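Local coordinates for protein histidine kinase (Caulobacter vibrioides, PDB 6TNE) that probably acts as the phosphoaccepting receiver domain of the hybrid histidine kinase CckA, passing phosphoryl groups in two-component signalling, at residues A[35-40]-A[65-70]; A[42-47]-A[69-74]; A[51-56]-A[101-106]. All blocks are in the same frame, centred on the assembly; numbering follows the deposited sequence.

Contact 1 of 3, residues A[35-40]-A[65-70]; sequences EALIIA and LKKARG
The flat peptide group joining K67 to A68 has the end of L37 lying over one of its faces. L37 CD1 sits 3.6 Å from K67 O and 3.8 Å from A68 CA, and the same methyl meets A68 CB at 3.9 Å. The other branch, L37 CD2, turns to the beginning of the lysine and stops 4.1 Å from K67 CB. With CG anti to its own backbone N (chi1 -171°), L37 reaches across to helix 61-72, although its CB does not start out in that direction. Helices 33-42 and 61-72 are neighbours on one side of the parallel, doubly wound sheet of the CheY-like receiver fold. Here their short segments run almost parallel, at 10°, with axes 9.4 Å apart. The small side chains of A40 and A68 are consistent with this spacing: both point their methyls into the interface, and A40 CB meets A68 CB at 4.3 Å. Nearer the sheet, A36 packs on L64 and V6. The outer side is formed by K67, whose chain crosses that of L37 at about a right angle; its CB touches the leucine, and beyond it the chain leads away from helix 33-42.

Contact 2 of 3, residues A[42-47]-A[69-74]; sequences ENAGTI and RGYLGT
This is a turn docked on the end of a helix by one backbone hydrogen bond and two small apolar touches. The loop that follows helix 33-42, on its way to strand 49-53, folds against the last turn of helix 61-72 in the receiver domain. N43 to T46 form a type II beta turn, and its A44-G45 corner faces Y71. G45 N donates to Y71 O at 3.0 Å, with the donor nearly in line with the carbonyl (C=O...N angle 170°). The same oxygen takes a CA-H...O contact from A44 CA at 3.4 Å. Beside this, A44 CB lies 4.1 Å from Y71 CB, near the base of the tyrosine, whose ring runs off toward L37, A40 and E41 of helix 33-42.

Deeper in, I47 points at the helix and meets the end of L72: its CG2 branch, anti to the backbone N, comes to 3.9 Å from L72 CD2. L72 leaves its backbone heading away from the loop, yet its CD2 swings back to the isoleucine. I47 also packs on L4 of strand 2-6.

The turn is braced internally. N43 O is gripped by two donors that arrive from the same face of its plane, T46 N at 2.9 Å and T46 OG1 at 2.7 Å; the hydroxyl is also bonded to R2. G45 and G73 both adopt positive phi, which favours glycine at the turn corner and at the helix exit. The Y71 carbonyl belongs to the last helical turn, where the helix dipole would be expected to enrich its negative character, so a backbone N-H from the loop gives that end of the helix a suitable donor.

Contact 3 of 3, residues A[51-56]-A[101-106]; sequences ISDVIM and LPKPID
D53 reaches K103 with its carboxylate. From CB, a chi1 of -160° puts CG anti to the backbone N and carries the group toward the lysine, with CG 3.3 Å from K103 NZ. OD1 forms the salt bridge, 3.2 Å from K103 NZ, and lies about as close to K103 CE; it also receives a weak bond from V54 N at 3.0 Å. OD2 is also 3.2 Å from K103 NZ; the ammonium lies over one face of the carboxylate, an electrostatic contact and not an aligned bidentate bond. Yet OD2 has acceptors for other neighbours: I55 O, E7 OE2 and D8 OD1. This clustering of acids is consistent with the metal-binding pocket of receiver domains, with D53 in the place of the phosphoaccepting aspartate and K103 in that of the conserved lysine. K103 crosses the aspartate at about a right angle, its chain bent at chi3, and also forms a salt bridge with E7, its strongest polar partner. The pair lies across the C-terminal ends of the sheet's strands: D53 ends strand 49-53, K103 follows strand 98-102, and strand 77-81 runs between them. I105, just past the lysine, packs on L110 of helix 107-118.

Contacts 1 and 2 are neighbours, their centres 8 Å apart; both use helix 61-72 and share R69 and G70. Y71 ties them together, its CE2 touching L37 CD1 at 3.8 Å. Contact 3 lies at the C-terminal ends of the strands, about 17 Å from the centre of contact 1 and about 21 Å from that of contact 2. Along the chain, 35-40, 42-47 and 51-56 come first, and 65-70, 69-74 and 101-106 follow in the same order, so contact 3 crosses the other two. Strand 49-53 connects the regions: the loop of contact 2 enters it, and it ends at the probable phosphorylation site, before helix 61-72.

Contact 1 of 3, residues A[35-40]-A[65-70]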
# COMPACT_ATOMS: atom_id res chain seq x y z
N GLU A 35 3.07 -6.75 10.40
CA GLU A 35 3.47 -5.37 10.71
C GLU A 35 2.45 -4.37 10.20
O GLU A 35 2.08 -3.42 10.90
CB GLU A 35 4.80 -5.13 10.02
CG GLU A 35 5.31 -3.74 10.21
CD GLU A 35 6.67 -3.45 9.57
OE1 GLU A 35 7.20 -2.37 9.85
OE2 GLU A 35 7.22 -4.25 8.78
N ALA A 36 1.97 -4.57 8.96
CA ALA A 36 0.99 -3.67 8.38
C ALA A 36 -0.27 -3.59 9.21
O ALA A 36 -0.88 -2.53 9.33
CB ALA A 36 0.70 -4.07 6.95
N LEU A 37 -0.73 -4.73 9.74
CA LEU A 37 -1.96 -4.73 10.53
C LEU A 37 -1.80 -3.89 11.78
O LEU A 37 -2.73 -3.19 12.17
CB LEU A 37 -2.33 -6.18 10.84
CG LEU A 37 -3.69 -6.39 11.47
CD1 LEU A 37 -4.82 -5.82 10.63
CD2 LEU A 37 -3.86 -7.90 11.66
N ILE A 38 -0.64 -3.94 12.44
CA ILE A 38 -0.41 -3.11 13.62
C ILE A 38 -0.35 -1.64 13.23
O ILE A 38 -0.95 -0.79 13.89
CB ILE A 38 0.86 -3.58 14.32
CG1 ILE A 38 0.59 -4.94 14.95
CG2 ILE A 38 1.38 -2.55 15.34
CD1 ILE A 38 1.79 -5.63 15.47
N ILE A 39 0.32 -1.32 12.11
CA ILE A 39 0.36 0.07 11.67
C ILE A 39 -1.04 0.58 11.36
O ILE A 39 -1.42 1.69 11.74
CB ILE A 39 1.29 0.22 10.44
CG1 ILE A 39 2.74 -0.06 10.84
CG2 ILE A 39 1.21 1.63 9.86
CD1 ILE A 39 3.62 -0.33 9.64
N ALA A 40 -1.84 -0.25 10.68
CA ALA A 40 -3.21 0.16 10.33
C ALA A 40 -4.03 0.42 11.58
O ALA A 40 -4.75 1.42 11.66
CB ALA A 40 -3.86 -0.89 9.44
N LEU A 65 -5.90 -7.22 3.62
CA LEU A 65 -7.03 -6.31 3.43
C LEU A 65 -8.23 -6.78 4.23
O LEU A 65 -8.92 -5.99 4.86
CB LEU A 65 -7.36 -6.22 1.94
CG LEU A 65 -8.57 -5.33 1.64
CD1 LEU A 65 -8.29 -3.92 2.23
CD2 LEU A 65 -8.86 -5.28 0.16
N LYS A 66 -8.51 -8.08 4.22
CA LYS A 66 -9.65 -8.56 4.99
C LYS A 66 -9.50 -8.25 6.47
O LYS A 66 -10.47 -7.87 7.13
CB LYS A 66 -9.76 -10.05 4.76
CG LYS A 66 -10.54 -10.37 3.49
CD LYS A 66 -12.01 -9.96 3.67
CE LYS A 66 -12.91 -10.41 2.51
NZ LYS A 66 -14.07 -9.47 2.30
N LYS A 67 -8.30 -8.37 6.99
CA LYS A 67 -8.07 -8.10 8.40
C LYS A 67 -8.02 -6.62 8.74
O LYS A 67 -8.36 -6.22 9.86
CB LYS A 67 -6.79 -8.78 8.86
CG LYS A 67 -6.86 -10.27 8.80
CD LYS A 67 -5.55 -10.89 9.23
CE LYS A 67 -5.56 -12.40 9.17
NZ LYS A 67 -6.55 -12.97 10.12
N ALA A 68 -7.60 -5.80 7.78
CA ALA A 68 -7.28 -4.40 8.04
C ALA A 68 -8.33 -3.45 7.50
O ALA A 68 -8.27 -2.28 7.82
CB ALA A 68 -5.93 -4.02 7.41
N ARG A 69 -9.30 -3.94 6.73
CA ARG A 69 -10.24 -3.05 6.07
C ARG A 69 -10.98 -2.15 7.04
O ARG A 69 -11.17 -0.97 6.75
CB ARG A 69 -11.25 -3.90 5.26
CG ARG A 69 -12.11 -3.16 4.24
CD ARG A 69 -11.40 -1.96 3.71
NE ARG A 69 -11.48 -1.80 2.26
CZ ARG A 69 -11.14 -0.67 1.67
NH1 ARG A 69 -11.22 -0.53 0.34
NH2 ARG A 69 -10.71 0.32 2.44
N GLY A 70 -11.38 -2.69 8.20
CA GLY A 70 -12.06 -1.87 9.21
C GLY A 70 -11.20 -0.69 9.68
O GLY A 70 -11.68 0.44 9.81

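Contact 2 of 3, residues A[42-47]-A[69-74]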
# COMPACT_ATOMS: atom_id res chain seq x y z
N GLU A 42 -2.98 1.27 14.63
CA GLU A 42 -2.49 2.44 15.35
C GLU A 42 -2.74 3.73 14.59
O GLU A 42 -2.68 4.82 15.18
CB GLU A 42 -1.02 2.27 15.69
CG GLU A 42 -0.73 1.15 16.66
CD GLU A 42 -1.29 1.34 18.05
OE1 GLU A 42 -1.33 0.35 18.75
OE2 GLU A 42 -1.65 2.45 18.43
N ASN A 43 -3.01 3.65 13.30
CA ASN A 43 -3.28 4.82 12.48
C ASN A 43 -4.70 4.78 11.93
O ASN A 43 -5.00 5.43 10.92
CB ASN A 43 -2.25 4.91 11.35
CG ASN A 43 -0.86 5.23 11.85
OD1 ASN A 43 -0.52 6.40 12.00
ND2 ASN A 43 -0.06 4.22 12.11
N ALA A 44 -5.58 4.06 12.60
CA ALA A 44 -6.91 3.81 12.07
C ALA A 44 -7.62 5.11 11.73
O ALA A 44 -7.55 6.10 12.48
CB ALA A 44 -7.71 3.02 13.09
N GLY A 45 -8.24 5.13 10.55
CA GLY A 45 -8.97 6.30 10.05
C GLY A 45 -8.12 7.46 9.56
O GLY A 45 -8.69 8.49 9.18
N THR A 46 -6.79 7.33 9.56
CA THR A 46 -5.93 8.38 9.06
C THR A 46 -5.12 7.96 7.84
O THR A 46 -4.36 8.76 7.31
CB THR A 46 -4.94 8.86 10.12
OG1 THR A 46 -3.92 7.85 10.30
CG2 THR A 46 -5.67 9.18 11.41
N ILE A 47 -5.27 6.72 7.39
CA ILE A 47 -4.57 6.26 6.20
C ILE A 47 -5.44 6.54 4.98
O ILE A 47 -6.64 6.25 4.98
CB ILE A 47 -4.25 4.77 6.31
CG1 ILE A 47 -3.20 4.63 7.41
CG2 ILE A 47 -3.73 4.22 4.98
CD1 ILE A 47 -3.08 3.29 7.98
N ARG A 69 -9.30 -3.94 6.73
CA ARG A 69 -10.24 -3.05 6.07
C ARG A 69 -10.98 -2.15 7.04
O ARG A 69 -11.17 -0.97 6.75
CB ARG A 69 -11.25 -3.90 5.26
CG ARG A 69 -12.11 -3.16 4.24
CD ARG A 69 -11.40 -1.96 3.71
NE ARG A 69 -11.48 -1.80 2.26
CZ ARG A 69 -11.14 -0.67 1.67
NH1 ARG A 69 -11.22 -0.53 0.34
NH2 ARG A 69 -10.71 0.32 2.44
N GLY A 70 -11.38 -2.69 8.20
CA GLY A 70 -12.06 -1.87 9.21
C GLY A 70 -11.20 -0.69 9.68
O GLY A 70 -11.68 0.44 9.81
N TYR A 71 -9.89 -0.92 9.91
CA TYR A 71 -9.02 0.18 10.34
C TYR A 71 -8.82 1.17 9.21
O TYR A 71 -8.61 2.36 9.46
CB TYR A 71 -7.66 -0.36 10.78
CG TYR A 71 -7.74 -1.39 11.86
CD1 TYR A 71 -8.50 -1.16 13.03
CD2 TYR A 71 -7.04 -2.57 11.73
CE1 TYR A 71 -8.52 -2.12 14.06
CE2 TYR A 71 -7.07 -3.53 12.74
CZ TYR A 71 -7.86 -3.31 13.86
OH TYR A 71 -7.88 -4.26 14.85
N LEU A 72 -8.84 0.67 7.96
CA LEU A 72 -8.65 1.51 6.79
C LEU A 72 -9.89 2.33 6.43
O LEU A 72 -9.78 3.31 5.69
CB LEU A 72 -8.23 0.65 5.59
CG LEU A 72 -6.88 -0.03 5.78
CD1 LEU A 72 -6.69 -1.05 4.66
CD2 LEU A 72 -5.79 1.02 5.72
N GLY A 73 -11.07 1.94 6.89
CA GLY A 73 -12.26 2.69 6.54
C GLY A 73 -12.49 2.55 5.06
O GLY A 73 -12.40 1.46 4.50
N THR A 74 -12.79 3.67 4.40
CA THR A 74 -13.03 3.66 2.96
C THR A 74 -11.77 3.93 2.14
O THR A 74 -11.87 4.20 0.94
CB THR A 74 -14.12 4.67 2.62
OG1 THR A 74 -13.66 5.97 2.99
CG2 THR A 74 -15.41 4.32 3.37

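Contact 3 of 3, residues A[51-56]-A[101-106]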
# COMPACT_ATOMS: atom_id res chain seq x y z
N ILE A 51 -1.15 0.42 -0.26
CA ILE A 51 -0.51 -0.22 -1.41
C ILE A 51 0.13 -1.48 -0.87
O ILE A 51 0.90 -1.40 0.10
CB ILE A 51 0.57 0.67 -2.05
CG1 ILE A 51 -0.03 1.99 -2.53
CG2 ILE A 51 1.20 -0.10 -3.23
CD1 ILE A 51 1.02 2.97 -3.07
N SER A 52 -0.19 -2.65 -1.42
CA SER A 52 0.37 -3.88 -0.88
C SER A 52 0.75 -4.83 -1.98
O SER A 52 -0.00 -5.02 -2.95
CB SER A 52 -0.66 -4.58 0.01
OG SER A 52 -0.10 -5.74 0.63
N ASP A 53 1.90 -5.47 -1.82
CA ASP A 53 2.24 -6.65 -2.60
C ASP A 53 1.22 -7.75 -2.32
O ASP A 53 0.59 -7.78 -1.26
CB ASP A 53 3.67 -7.11 -2.24
CG ASP A 53 4.34 -8.01 -3.28
OD1 ASP A 53 3.79 -8.17 -4.38
OD2 ASP A 53 5.39 -8.63 -2.95
N VAL A 54 1.01 -8.61 -3.30
CA VAL A 54 0.05 -9.72 -3.16
C VAL A 54 0.68 -10.88 -2.41
O VAL A 54 0.14 -11.34 -1.39
CB VAL A 54 -0.54 -10.11 -4.53
CG1 VAL A 54 -1.44 -11.35 -4.39
CG2 VAL A 54 -1.30 -8.92 -5.10
N ILE A 55 1.80 -11.38 -2.90
CA ILE A 55 2.43 -12.57 -2.34
C ILE A 55 3.63 -12.10 -1.51
O ILE A 55 4.51 -11.40 -2.02
CB ILE A 55 2.92 -13.52 -3.44
CG1 ILE A 55 1.73 -13.95 -4.31
CG2 ILE A 55 3.66 -14.68 -2.82
CD1 ILE A 55 0.49 -14.43 -3.53
N MET A 56 3.62 -12.40 -0.21
CA MET A 56 4.66 -11.97 0.72
C MET A 56 4.84 -13.07 1.75
O MET A 56 3.87 -13.77 2.05
CB MET A 56 4.23 -10.72 1.49
CG MET A 56 4.00 -9.50 0.62
SD MET A 56 3.52 -8.08 1.59
CE MET A 56 1.81 -8.45 1.99
N LEU A 101 -1.88 -2.95 -9.93
CA LEU A 101 -0.81 -2.37 -10.75
C LEU A 101 0.26 -3.44 -10.91
O LEU A 101 0.74 -3.98 -9.90
CB LEU A 101 -0.24 -1.10 -10.09
CG LEU A 101 0.88 -0.28 -10.74
CD1 LEU A 101 0.31 0.38 -11.97
CD2 LEU A 101 1.52 0.77 -9.79
N PRO A 102 0.63 -3.83 -12.13
CA PRO A 102 1.63 -4.88 -12.27
C PRO A 102 3.02 -4.38 -11.90
O PRO A 102 3.39 -3.23 -12.15
CB PRO A 102 1.56 -5.25 -13.76
CG PRO A 102 1.10 -4.01 -14.41
CD PRO A 102 0.14 -3.34 -13.43
N LYS A 103 3.84 -5.28 -11.36
CA LYS A 103 5.28 -5.12 -11.25
C LYS A 103 5.96 -5.65 -12.51
O LYS A 103 5.45 -6.56 -13.16
CB LYS A 103 5.79 -5.88 -10.03
CG LYS A 103 5.47 -5.20 -8.70
CD LYS A 103 6.38 -5.68 -7.56
CE LYS A 103 5.64 -6.54 -6.62
NZ LYS A 103 6.52 -7.08 -5.53
N PRO A 104 7.12 -5.10 -12.89
CA PRO A 104 7.86 -4.02 -12.22
C PRO A 104 7.13 -2.69 -12.29
O PRO A 104 6.52 -2.39 -13.32
CB PRO A 104 9.17 -3.94 -13.02
CG PRO A 104 8.85 -4.60 -14.32
CD PRO A 104 7.87 -5.65 -14.03
N ILE A 105 7.23 -1.90 -11.21
CA ILE A 105 6.53 -0.64 -11.07
C ILE A 105 7.27 0.45 -11.84
O ILE A 105 8.49 0.60 -11.73
CB ILE A 105 6.44 -0.25 -9.59
CG1 ILE A 105 5.59 -1.26 -8.82
CG2 ILE A 105 5.92 1.18 -9.44
CD1 ILE A 105 4.28 -1.60 -9.51
N ASP A 106 6.52 1.22 -12.61
CA ASP A 106 6.96 2.42 -13.30
C ASP A 106 6.52 3.59 -12.42
O ASP A 106 5.34 3.68 -12.10
CB ASP A 106 6.14 2.31 -14.59
CG ASP A 106 6.28 3.47 -15.51
OD1 ASP A 106 7.05 3.36 -16.48
OD2 ASP A 106 5.53 4.43 -15.33